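Local coordinates for protein peptide from Structure-specific endonuclease subunit SLX4 (Saccharomyces cerevisiae, PDB 6J0Y) that supplies an Rtt107-interacting motif of a subunit of a structure-specific DNA endonuclease, and so probably tethers that nuclease to the Rtt107 scaffold, at residues N36-E40 / E41-F45. Numbering follows the deposited sequence.
Sequences NDSEE and EETEF
Glu40 to Thr43 form a type I beta turn, closed by the backbone bond from Thr43 N to Glu40 O at 3.1 Å. The turn reverses the loop that joins strands 27-32 and 49-55. Ser38 adds a side-chain clasp. Its OG lies anti to the backbone N (chi1 163°) and donates to Thr43 O at 2.9 Å. This donor sits above the carbonyl plane, 48° out of it. Ser38 CB also approaches Thr43 CG2, at 4.0 Å, and the Phe45 ring obliquely. With alanine in place of Ser38, Thr43 O is likely to lose its hydroxyl donor, and the link between the two arms of the loop would probably weaken.

Two waters extend the closure. One accepts from Asn36 ND2 and donates to Phe45 O. The other donates to Glu40 OE1 at 2.6 Å and is hydrogen-bonded to Thr43 OG1. Thr43 OG1 stands beside its own backbone N (chi1 -56°), within reach of this water. Glu42 OE2 comes to 3.4 Å from Glu40 CB.

Asn36 and Thr43 also pack on Phe49 of strand 49-55. In the partner protein chain, a basic side chain pairs with Glu40 OE1 and a polar one bonds OE2. Asp37 and Glu39 each form a salt bridge with a basic side chain of that other protein. The stretch 37-40 thus turns acidic side chains to the partner, consistent with recognition that rests partly on charge.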
loop_
_atom_site.group_PDB
_atom_site.type_symbol
_atom_site.label_atom_id
_atom_site.label_comp_id
_atom_site.label_asym_id
_atom_site.label_seq_id
_atom_site.Cartn_x
_atom_site.Cartn_y
_atom_site.Cartn_z
ATOM N N ASN B 36 -6.003 -20.224 6.100
ATOM C CA ASN B 36 -4.998 -19.305 6.608
ATOM C C ASN B 36 -3.599 -19.719 6.157
ATOM O O ASN B 36 -3.247 -20.902 6.169
ATOM C CB ASN B 36 -5.054 -19.269 8.131
ATOM C CG ASN B 36 -4.006 -18.356 8.719
ATOM O OD1 ASN B 36 -4.127 -17.141 8.631
ATOM N ND2 ASN B 36 -2.972 -18.938 9.320
ATOM N N ASP B 37 -2.804 -18.732 5.746
ATOM C CA ASP B 37 -1.405 -18.939 5.367
ATOM C C ASP B 37 -0.522 -18.226 6.379
ATOM O O ASP B 37 -0.565 -16.997 6.484
ATOM C CB ASP B 37 -1.121 -18.391 3.967
ATOM C CG ASP B 37 -1.813 -19.174 2.876
ATOM O OD1 ASP B 37 -1.592 -20.400 2.800
ATOM O OD2 ASP B 37 -2.582 -18.556 2.104
ATOM N N SER B 38 0.275 -18.980 7.119
ATOM C CA SER B 38 1.218 -18.343 8.029
ATOM C C SER B 38 2.358 -17.741 7.222
ATOM O O SER B 38 3.026 -18.447 6.456
ATOM C CB SER B 38 1.759 -19.344 9.043
ATOM O OG SER B 38 2.933 -18.824 9.651
ATOM N N GLU B 39 2.585 -16.437 7.377
ATOM C CA GLU B 39 3.735 -15.814 6.736
ATOM C C GLU B 39 4.774 -15.344 7.750
ATOM O O GLU B 39 5.673 -14.573 7.395
ATOM C CB GLU B 39 3.293 -14.663 5.829
ATOM C CG GLU B 39 2.288 -13.720 6.447
ATOM C CD GLU B 39 1.905 -12.576 5.513
ATOM O OE1 GLU B 39 1.365 -11.566 6.010
ATOM O OE2 GLU B 39 2.144 -12.682 4.288
ATOM N N GLU B 40 4.662 -15.788 9.005
ATOM C CA GLU B 40 5.653 -15.485 10.034
ATOM C C GLU B 40 5.854 -16.707 10.926
ATOM O O GLU B 40 4.920 -17.481 11.169
ATOM C CB GLU B 40 5.234 -14.280 10.901
ATOM C CG GLU B 40 4.893 -13.011 10.117
ATOM C CD GLU B 40 4.261 -11.934 10.979
ATOM O OE1 GLU B 40 3.129 -12.144 11.463
ATOM O OE2 GLU B 40 4.901 -10.878 11.179
ATOM N N GLU B 41 7.080 -16.857 11.439
ATOM C CA GLU B 41 7.368 -17.943 12.375
ATOM C C GLU B 41 6.496 -17.871 13.621
ATOM O O GLU B 41 6.239 -18.901 14.258
ATOM C CB GLU B 41 8.834 -17.909 12.790
ATOM C CG GLU B 41 9.822 -18.136 11.686
ATOM C CD GLU B 41 11.225 -18.313 12.233
ATOM O OE1 GLU B 41 12.013 -17.340 12.203
ATOM O OE2 GLU B 41 11.522 -19.423 12.720
ATOM N N GLU B 42 6.052 -16.666 13.994
ATOM C CA GLU B 42 5.236 -16.476 15.186
ATOM C C GLU B 42 3.843 -17.081 15.049
ATOM O O GLU B 42 3.170 -17.286 16.066
ATOM C CB GLU B 42 5.129 -14.980 15.513
ATOM C CG GLU B 42 6.425 -14.328 16.031
ATOM C CD GLU B 42 7.433 -13.990 14.932
ATOM O OE1 GLU B 42 8.506 -13.436 15.260
ATOM O OE2 GLU B 42 7.160 -14.272 13.745
ATOM N N THR B 43 3.390 -17.357 13.828
ATOM C CA THR B 43 2.124 -18.040 13.588
ATOM C C THR B 43 2.402 -19.486 13.203
ATOM O O THR B 43 3.235 -19.751 12.330
ATOM C CB THR B 43 1.320 -17.352 12.483
ATOM O OG1 THR B 43 1.119 -15.977 12.827
ATOM C CG2 THR B 43 -0.051 -18.027 12.303
ATOM N N GLU B 44 1.715 -20.417 13.858
ATOM C CA GLU B 44 1.892 -21.818 13.513
ATOM C C GLU B 44 0.999 -22.190 12.336
ATOM O O GLU B 44 -0.035 -21.563 12.079
ATOM C CB GLU B 44 1.609 -22.721 14.713
ATOM C CG GLU B 44 2.865 -23.388 15.261
ATOM C CD GLU B 44 3.073 -23.103 16.731
ATOM O OE1 GLU B 44 2.139 -23.357 17.520
ATOM O OE2 GLU B 44 4.165 -22.614 17.094
ATOM N N PHE B 45 1.421 -23.232 11.615
ATOM C CA PHE B 45 0.765 -23.582 10.359
ATOM C C PHE B 45 -0.703 -23.934 10.560
ATOM O O PHE B 45 -1.538 -23.602 9.711
ATOM C CB PHE B 45 1.499 -24.747 9.690
ATOM C CG PHE B 45 2.846 -24.377 9.115
ATOM C CD1 PHE B 45 2.946 -23.446 8.089
ATOM C CD2 PHE B 45 4.007 -24.978 9.581
ATOM C CE1 PHE B 45 4.187 -23.110 7.546
ATOM C CE2 PHE B 45 5.254 -24.648 9.043
ATOM C CZ PHE B 45 5.338 -23.709 8.024
HETATM O O HOH W 1 -3.573 -22.141 9.731
HETATM O O HOH W 2 1.985 -14.473 11.004
#